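Local coordinates for protein transcription anti-terminator antagonist UpxZ (Bacteroides uniformis ATCC 8492, PDB 4EPZ) that probably acts as an antagonist of transcription anti-termination, regulating the synthesis of capsular polysaccharides, at residues A[57-71]-A[103-115]. Numbering follows the deposited sequence.
Sequences EEEGNLCLALLMGYN and LKMRLLTWGYSET
Leu64 of helix 56-72 enters a hole formed by Leu103, Arg106, Leu107 and Trp110 of helix 102-115, knobs-into-holes packing between two helices whose segment axes run 10.0 Å apart at 40°. CG anti to the backbone N (chi1 180°) carries the Leu64 branch toward helix 102-115, where CD2 rests 3.7 Å from Arg106 CB and CD1 meets Trp110 CD1. In return Leu103 fills the hole of Glu57, Gly60, Asn61 and Leu64, its CD1 3.7 Å from Gly60 O; a beta carbon at Gly60 would crowd Leu103 CD2. Trp110 is the third knob, set among Leu64, Leu67, Met68 and Asn71, with Leu67 CD2 against its CB. Selenomethionine Met68 crosses the indole at about a right angle and lays CG over one face, a CH-pi contact 4.0 Å from the centroid of the Trp110 five-membered ring, with SE oblique to it. Asn71 CB packs 3.6 Å from Trp110 CZ3. Asn71 ND2 donates in its amide plane to Glu114 OE2 (2.8 Å), which also salt-bridges Lys84, and back to Leu67 O, while a water links Asn71 OD1 to Ser113 OG. Replacing Asn71 by an alanine would probably leave Glu114 OE2 and Leu67 O without this amide donor and the water without its OD1 acceptor. Helix 80-92 packs on Cys63, Leu66 and Glu114, helix 5-20 meets Asn61 and Trp110, and helix 138-152 flanks Arg106 and Ser113.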
ATOM      1  N   GLU A  57      15.654   0.720   2.211  1.00 18.22           N
ATOM      2  CA  GLU A  57      14.602   0.976   3.222  1.00 17.85           C
ATOM      3  C   GLU A  57      13.841   2.270   2.880  1.00 20.55           C
ATOM      4  O   GLU A  57      12.616   2.312   2.997  1.00 20.76           O
ATOM      5  CB  GLU A  57      15.234   1.039   4.635  1.00 19.78           C
ATOM      6  CG  GLU A  57      14.193   1.215   5.728  1.00 22.32           C
ATOM      7  CD  GLU A  57      14.680   1.270   7.172  1.00 20.63           C
ATOM      8  OE1 GLU A  57      15.818   0.837   7.442  1.00 23.26           O
ATOM      9  OE2 GLU A  57      13.919   1.778   8.025  1.00 22.62           O
ATOM     10  N   GLU A  58      14.557   3.317   2.455  1.00 19.61           N
ATOM     11  CA  GLU A  58      13.895   4.569   2.093  1.00 19.66           C
ATOM     12  C   GLU A  58      13.013   4.332   0.845  1.00 22.10           C
ATOM     13  O   GLU A  58      11.842   4.709   0.846  1.00 20.92           O
ATOM     14  CB  GLU A  58      14.928   5.651   1.859  1.00 22.07           C
ATOM     15  CG  GLU A  58      14.262   6.979   1.587  1.00 25.68           C
ATOM     16  CD  GLU A  58      15.285   8.069   1.407  1.00 44.68           C
ATOM     17  OE1 GLU A  58      15.950   8.076   0.349  1.00 30.81           O
ATOM     18  OE2 GLU A  58      15.518   8.823   2.377  1.00 30.69           O
ATOM     19  N   GLU A  59      13.567   3.648  -0.173  1.00 19.84           N
ATOM     20  CA  GLU A  59      12.829   3.283  -1.380  1.00 19.85           C
ATOM     21  C   GLU A  59      11.557   2.454  -1.028  1.00 20.67           C
ATOM     22  O   GLU A  59      10.494   2.765  -1.553  1.00 20.23           O
ATOM     23  CB  GLU A  59      13.754   2.544  -2.372  1.00 21.82           C
ATOM     24  CG  GLU A  59      13.112   2.140  -3.711  1.00 23.55           C
ATOM     25  CD  GLU A  59      12.651   3.211  -4.696  1.00 32.66           C
ATOM     26  OE1 GLU A  59      12.655   4.418  -4.352  1.00 27.68           O
ATOM     27  OE2 GLU A  59      12.335   2.833  -5.850  1.00 25.82           O
ATOM     28  N   GLY A  60      11.649   1.473  -0.118  1.00 17.56           N
ATOM     29  CA  GLY A  60      10.478   0.720   0.325  1.00 17.33           C
ATOM     30  C   GLY A  60       9.402   1.628   0.907  1.00 19.26           C
ATOM     31  O   GLY A  60       8.216   1.485   0.596  1.00 17.42           O
ATOM     32  N   ASN A  61       9.795   2.560   1.792  1.00 16.28           N
ATOM     33  CA  ASN A  61       8.829   3.460   2.435  1.00 15.35           C
ATOM     34  C   ASN A  61       8.202   4.404   1.411  1.00 18.47           C
ATOM     35  O   ASN A  61       7.004   4.682   1.503  1.00 18.58           O
ATOM     36  CB  ASN A  61       9.514   4.256   3.541  1.00 16.69           C
ATOM     37  CG  ASN A  61       9.564   3.428   4.791  1.00 22.36           C
ATOM     38  OD1 ASN A  61       8.530   3.189   5.416  1.00 20.93           O
ATOM     39  ND2 ASN A  61      10.740   2.922   5.148  1.00 19.54           N
ATOM     40  N   LEU A  62       9.024   4.919   0.464  1.00 17.82           N
ATOM     41  CA  LEU A  62       8.507   5.780  -0.608  1.00 20.05           C
ATOM     42  C   LEU A  62       7.471   5.022  -1.450  1.00 20.26           C
ATOM     43  O   LEU A  62       6.367   5.532  -1.706  1.00 19.21           O
ATOM     44  CB  LEU A  62       9.669   6.231  -1.502  1.00 22.51           C
ATOM     45  CG  LEU A  62      10.496   7.436  -1.071  1.00 31.21           C
ATOM     46  CD1 LEU A  62      11.690   7.598  -2.034  1.00 32.44           C
ATOM     47  CD2 LEU A  62       9.646   8.738  -1.137  1.00 36.60           C
ATOM     48  N   CYS A  63       7.827   3.805  -1.897  1.00 17.39           N
ATOM     49  CA  CYS A  63       6.934   2.991  -2.718  1.00 17.84           C
ATOM     50  C   CYS A  63       5.667   2.655  -1.988  1.00 18.93           C
ATOM     51  O   CYS A  63       4.594   2.690  -2.584  1.00 17.82           O
ATOM     52  CB  CYS A  63       7.644   1.732  -3.168  1.00 19.00           C
ATOM     53  SG  CYS A  63       8.871   2.061  -4.432  1.00 23.13           S
ATOM     54  N   LEU A  64       5.785   2.265  -0.705  1.00 15.93           N
ATOM     55  CA  LEU A  64       4.587   1.942   0.051  1.00 15.52           C
ATOM     56  C   LEU A  64       3.686   3.171   0.182  1.00 19.00           C
ATOM     57  O   LEU A  64       2.479   3.056  -0.054  1.00 18.15           O
ATOM     58  CB  LEU A  64       4.929   1.387   1.432  1.00 15.21           C
ATOM     59  CG  LEU A  64       3.698   1.026   2.292  1.00 18.88           C
ATOM     60  CD1 LEU A  64       2.856  -0.073   1.625  1.00 20.69           C
ATOM     61  CD2 LEU A  64       4.117   0.627   3.706  1.00 18.10           C
ATOM     62  N   ALA A  65       4.270   4.345   0.512  1.00 17.68           N
ATOM     63  CA  ALA A  65       3.471   5.575   0.609  1.00 17.68           C
ATOM     64  C   ALA A  65       2.728   5.868  -0.710  1.00 19.57           C
ATOM     65  O   ALA A  65       1.555   6.229  -0.683  1.00 17.94           O
ATOM     66  CB  ALA A  65       4.360   6.764   0.976  1.00 19.58           C
ATOM     67  N   LEU A  66       3.414   5.698  -1.841  1.00 17.19           N
ATOM     68  CA  LEU A  66       2.841   6.014  -3.162  1.00 17.82           C
ATOM     69  C   LEU A  66       1.731   5.070  -3.522  1.00 19.54           C
ATOM     70  O   LEU A  66       0.693   5.526  -4.010  1.00 20.03           O
ATOM     71  CB  LEU A  66       3.928   6.001  -4.228  1.00 17.96           C
ATOM     72  CG  LEU A  66       4.926   7.151  -4.143  1.00 20.78           C
ATOM     73  CD1 LEU A  66       6.126   6.877  -5.067  1.00 21.74           C
ATOM     74  CD2 LEU A  66       4.229   8.509  -4.475  1.00 24.30           C
ATOM     75  N   LEU A  67       1.916   3.759  -3.268  1.00 19.91           N
ATOM     76  CA  LEU A  67       0.884   2.766  -3.590  1.00 19.71           C
ATOM     77  C   LEU A  67      -0.341   2.979  -2.723  1.00 23.31           C
ATOM     78  O   LEU A  67      -1.481   2.920  -3.205  1.00 22.67           O
ATOM     79  CB  LEU A  67       1.430   1.334  -3.407  1.00 19.91           C
ATOM     80  CG  LEU A  67       0.835   0.238  -4.278  1.00 23.49           C
ATOM     81  CD1 LEU A  67       0.657   0.696  -5.746  1.00 24.26           C
ATOM     82  CD2 LEU A  67       1.707  -1.038  -4.180  1.00 22.16           C
HETATM   83  N   MSE A  68      -0.107   3.202  -1.425  1.00 18.31           N
HETATM   84  CA  MSE A  68      -1.194   3.483  -0.483  1.00 16.72           C
HETATM   85  C   MSE A  68      -1.938   4.787  -0.857  1.00 21.46           C
HETATM   86  O   MSE A  68      -3.176   4.793  -0.889  1.00 21.87           O
HETATM   87  CB  MSE A  68      -0.661   3.566   0.950  1.00 18.08           C
HETATM   88  CG  MSE A  68      -0.208   2.218   1.451  1.00 21.00           C
HETATM   89 SE   MSE A  68       0.294   2.314   3.313  0.75 23.74          SE
HETATM   90  CE  MSE A  68      -1.445   2.727   4.088  1.00 21.47           C
ATOM     91  N   GLY A  69      -1.173   5.839  -1.185  1.00 18.70           N
ATOM     92  CA  GLY A  69      -1.692   7.157  -1.542  1.00 20.08           C
ATOM     93  C   GLY A  69      -2.597   7.100  -2.753  1.00 21.75           C
ATOM     94  O   GLY A  69      -3.754   7.529  -2.695  1.00 20.88           O
ATOM     95  N   TYR A  70      -2.082   6.524  -3.858  1.00 18.90           N
ATOM     96  CA  TYR A  70      -2.876   6.420  -5.088  1.00 18.43           C
ATOM     97  C   TYR A  70      -4.070   5.447  -4.925  1.00 24.12           C
ATOM     98  O   TYR A  70      -5.099   5.638  -5.580  1.00 24.06           O
ATOM     99  CB  TYR A  70      -2.005   6.042  -6.288  1.00 18.69           C
ATOM    100  CG  TYR A  70      -1.123   7.173  -6.792  1.00 20.73           C
ATOM    101  CD1 TYR A  70      -1.667   8.401  -7.160  1.00 22.05           C
ATOM    102  CD2 TYR A  70       0.251   7.001  -6.932  1.00 20.54           C
ATOM    103  CE1 TYR A  70      -0.856   9.454  -7.607  1.00 22.01           C
ATOM    104  CE2 TYR A  70       1.069   8.040  -7.393  1.00 21.71           C
ATOM    105  CZ  TYR A  70       0.510   9.259  -7.733  1.00 24.96           C
ATOM    106  OH  TYR A  70       1.314  10.272  -8.187  1.00 26.96           O
ATOM    107  N   ASN A  71      -3.986   4.463  -4.014  1.00 21.51           N
ATOM    108  CA  ASN A  71      -5.152   3.614  -3.781  1.00 21.79           C
ATOM    109  C   ASN A  71      -6.159   4.304  -2.889  1.00 24.13           C
ATOM    110  O   ASN A  71      -7.348   4.060  -3.049  1.00 26.68           O
ATOM    111  CB  ASN A  71      -4.780   2.270  -3.163  1.00 21.51           C
ATOM    112  CG  ASN A  71      -4.458   1.271  -4.241  1.00 30.26           C
ATOM    113  OD1 ASN A  71      -5.351   0.801  -4.979  1.00 29.85           O
ATOM    114  ND2 ASN A  71      -3.173   1.078  -4.485  1.00 21.36           N
ATOM    115  N   LEU A 103       7.102  -3.261   7.153  1.00 16.67           N
ATOM    116  CA  LEU A 103       7.172  -2.602   5.847  1.00 16.62           C
ATOM    117  C   LEU A 103       7.078  -3.624   4.712  1.00 18.43           C
ATOM    118  O   LEU A 103       6.294  -3.436   3.750  1.00 16.73           O
ATOM    119  CB  LEU A 103       8.509  -1.850   5.748  1.00 16.12           C
ATOM    120  CG  LEU A 103       8.847  -1.271   4.357  1.00 19.14           C
ATOM    121  CD1 LEU A 103       7.807  -0.194   3.887  1.00 20.62           C
ATOM    122  CD2 LEU A 103      10.281  -0.721   4.358  1.00 21.30           C
ATOM    123  N   LYS A 104       7.884  -4.692   4.821  1.00 16.80           N
ATOM    124  CA  LYS A 104       7.941  -5.722   3.765  1.00 16.50           C
ATOM    125  C   LYS A 104       6.581  -6.403   3.676  1.00 17.13           C
ATOM    126  O   LYS A 104       6.067  -6.589   2.561  1.00 16.58           O
ATOM    127  CB  LYS A 104       9.073  -6.721   4.022  1.00 18.08           C
ATOM    128  CG  LYS A 104       9.239  -7.654   2.814  1.00 18.94           C
ATOM    129  CD  LYS A 104      10.459  -8.541   2.966  1.00 18.55           C
ATOM    130  CE  LYS A 104      10.704  -9.212   1.639  1.00 28.43           C
ATOM    131  NZ  LYS A 104      11.963 -10.011   1.661  1.00 28.87           N
HETATM  132  N   MSE A 105       5.961  -6.699   4.829  1.00 15.88           N
HETATM  133  CA  MSE A 105       4.621  -7.305   4.823  1.00 15.10           C
HETATM  134  C   MSE A 105       3.597  -6.396   4.093  1.00 17.60           C
HETATM  135  O   MSE A 105       2.811  -6.863   3.263  1.00 15.55           O
HETATM  136  CB  MSE A 105       4.147  -7.537   6.260  1.00 14.87           C
HETATM  137  CG  MSE A 105       2.754  -8.146   6.323  1.00 17.68           C
HETATM  138 SE   MSE A 105       2.763  -9.993   5.610  0.75 22.71          SE
HETATM  139  CE  MSE A 105       0.755 -10.092   5.534  1.00 20.12           C
ATOM    140  N   ARG A 106       3.627  -5.106   4.399  1.00 15.91           N
ATOM    141  CA  ARG A 106       2.710  -4.140   3.762  1.00 16.35           C
ATOM    142  C   ARG A 106       2.981  -4.042   2.260  1.00 17.84           C
ATOM    143  O   ARG A 106       2.036  -4.009   1.482  1.00 16.72           O
ATOM    144  CB  ARG A 106       2.826  -2.769   4.449  1.00 16.66           C
ATOM    145  CG  ARG A 106       2.219  -2.837   5.870  1.00 16.35           C
ATOM    146  CD  ARG A 106       2.612  -1.615   6.652  1.00 15.36           C
ATOM    147  NE  ARG A 106       1.718  -1.429   7.807  1.00 20.29           N
ATOM    148  CZ  ARG A 106       1.887  -0.483   8.731  1.00 31.18           C
ATOM    149  NH1 ARG A 106       2.939   0.324   8.680  1.00 20.61           N
ATOM    150  NH2 ARG A 106       1.028  -0.366   9.737  1.00 21.76           N
ATOM    151  N   LEU A 107       4.249  -4.079   1.848  1.00 14.84           N
ATOM    152  CA  LEU A 107       4.563  -3.997   0.413  1.00 14.22           C
ATOM    153  C   LEU A 107       4.077  -5.275  -0.301  1.00 17.45           C
ATOM    154  O   LEU A 107       3.546  -5.215  -1.419  1.00 15.43           O
ATOM    155  CB  LEU A 107       6.058  -3.820   0.195  1.00 14.71           C
ATOM    156  CG  LEU A 107       6.598  -2.422   0.458  1.00 16.78           C
ATOM    157  CD1 LEU A 107       8.134  -2.472   0.553  1.00 17.65           C
ATOM    158  CD2 LEU A 107       6.215  -1.458  -0.688  1.00 16.81           C
ATOM    159  N   LEU A 108       4.299  -6.434   0.326  1.00 14.83           N
ATOM    160  CA  LEU A 108       3.828  -7.695  -0.283  1.00 15.94           C
ATOM    161  C   LEU A 108       2.319  -7.686  -0.417  1.00 16.82           C
ATOM    162  O   LEU A 108       1.815  -8.100  -1.465  1.00 15.80           O
ATOM    163  CB  LEU A 108       4.237  -8.923   0.535  1.00 15.99           C
ATOM    164  CG  LEU A 108       5.731  -9.282   0.585  1.00 18.72           C
ATOM    165  CD1 LEU A 108       6.001 -10.162   1.810  1.00 19.10           C
ATOM    166  CD2 LEU A 108       6.153 -10.018  -0.724  1.00 21.84           C
ATOM    167  N   THR A 109       1.592  -7.163   0.605  1.00 14.72           N
ATOM    168  CA  THR A 109       0.134  -7.189   0.597  1.00 14.75           C
ATOM    169  C   THR A 109      -0.402  -6.209  -0.449  1.00 16.38           C
ATOM    170  O   THR A 109      -1.265  -6.565  -1.258  1.00 16.58           O
ATOM    171  CB  THR A 109      -0.388  -6.913   2.014  1.00 18.14           C
ATOM    172  OG1 THR A 109       0.136  -7.927   2.854  1.00 18.48           O
ATOM    173  CG2 THR A 109      -1.907  -6.915   2.059  1.00 16.95           C
ATOM    174  N   TRP A 110       0.059  -4.956  -0.407  1.00 16.52           N
ATOM    175  CA  TRP A 110      -0.366  -3.958  -1.399  1.00 16.42           C
ATOM    176  C   TRP A 110       0.052  -4.352  -2.814  1.00 15.90           C
ATOM    177  O   TRP A 110      -0.725  -4.156  -3.755  1.00 16.44           O
ATOM    178  CB  TRP A 110       0.180  -2.579  -1.040  1.00 15.90           C
ATOM    179  CG  TRP A 110      -0.672  -1.946   0.003  1.00 18.75           C
ATOM    180  CD1 TRP A 110      -0.442  -1.928   1.345  1.00 21.90           C
ATOM    181  CD2 TRP A 110      -2.009  -1.455  -0.184  1.00 20.03           C
ATOM    182  NE1 TRP A 110      -1.505  -1.339   1.999  1.00 23.21           N
ATOM    183  CE2 TRP A 110      -2.490  -1.055   1.085  1.00 24.27           C
ATOM    184  CE3 TRP A 110      -2.812  -1.225  -1.318  1.00 21.04           C
ATOM    185  CZ2 TRP A 110      -3.753  -0.473   1.259  1.00 24.74           C
ATOM    186  CZ3 TRP A 110      -4.064  -0.645  -1.140  1.00 23.78           C
ATOM    187  CH2 TRP A 110      -4.534  -0.309   0.134  1.00 25.49           C
ATOM    188  N   GLY A 111       1.250  -4.909  -2.969  1.00 14.39           N
ATOM    189  CA  GLY A 111       1.716  -5.362  -4.284  1.00 13.94           C
ATOM    190  C   GLY A 111       0.849  -6.497  -4.806  1.00 16.14           C
ATOM    191  O   GLY A 111       0.413  -6.476  -5.973  1.00 17.16           O
ATOM    192  N   TYR A 112       0.475  -7.432  -3.925  1.00 14.55           N
ATOM    193  CA  TYR A 112      -0.457  -8.516  -4.323  1.00 15.54           C
ATOM    194  C   TYR A 112      -1.817  -7.927  -4.746  1.00 19.20           C
ATOM    195  O   TYR A 112      -2.428  -8.394  -5.721  1.00 18.37           O
ATOM    196  CB  TYR A 112      -0.645  -9.496  -3.137  1.00 15.96           C
ATOM    197  CG  TYR A 112      -1.766 -10.493  -3.344  1.00 16.12           C
ATOM    198  CD1 TYR A 112      -1.602 -11.590  -4.188  1.00 18.34           C
ATOM    199  CD2 TYR A 112      -2.983 -10.344  -2.684  1.00 18.34           C
ATOM    200  CE1 TYR A 112      -2.638 -12.509  -4.380  1.00 20.23           C
ATOM    201  CE2 TYR A 112      -4.036 -11.231  -2.903  1.00 20.60           C
ATOM    202  CZ  TYR A 112      -3.843 -12.327  -3.725  1.00 26.79           C
ATOM    203  OH  TYR A 112      -4.858 -13.234  -3.886  1.00 31.46           O
ATOM    204  N   SER A 113      -2.323  -6.912  -4.016  1.00 17.00           N
ATOM    205  CA  SER A 113      -3.642  -6.370  -4.362  1.00 16.40           C
ATOM    206  C   SER A 113      -3.707  -5.799  -5.777  1.00 19.40           C
ATOM    207  O   SER A 113      -4.788  -5.749  -6.381  1.00 20.48           O
ATOM    208  CB  SER A 113      -4.021  -5.267  -3.394  1.00 19.32           C
ATOM    209  OG  SER A 113      -3.380  -4.034  -3.686  1.00 18.95           O
ATOM    210  N   GLU A 114      -2.565  -5.337  -6.284  1.00 15.49           N
ATOM    211  CA  GLU A 114      -2.471  -4.715  -7.613  1.00 16.84           C
ATOM    212  C   GLU A 114      -2.197  -5.706  -8.722  1.00 23.81           C
ATOM    213  O   GLU A 114      -2.492  -5.410  -9.879  1.00 27.12           O
ATOM    214  CB  GLU A 114      -1.343  -3.687  -7.642  1.00 17.90           C
ATOM    215  CG  GLU A 114      -1.664  -2.430  -6.845  1.00 23.73           C
ATOM    216  CD  GLU A 114      -2.690  -1.494  -7.457  1.00 28.62           C
ATOM    217  OE1 GLU A 114      -2.930  -1.571  -8.684  1.00 28.57           O
ATOM    218  OE2 GLU A 114      -3.287  -0.706  -6.693  1.00 29.29           O
ATOM    219  N   THR A 115      -1.627  -6.855  -8.395  1.00 17.32           N
ATOM    220  CA  THR A 115      -1.170  -7.823  -9.392  1.00 17.99           C
ATOM    221  C   THR A 115      -1.853  -9.166  -9.359  1.00 20.46           C
ATOM    222  O   THR A 115      -1.859  -9.869 -10.398  1.00 20.69           O
ATOM    223  CB  THR A 115       0.337  -8.098  -9.147  1.00 21.49           C
ATOM    224  OG1 THR A 115       0.519  -8.631  -7.814  1.00 19.62           O
ATOM    225  CG2 THR A 115       1.210  -6.828  -9.301  1.00 20.27           C
TER
HETATM  226  O   HOH W   1      -5.071  -2.172  -4.640  1.00 30.30           O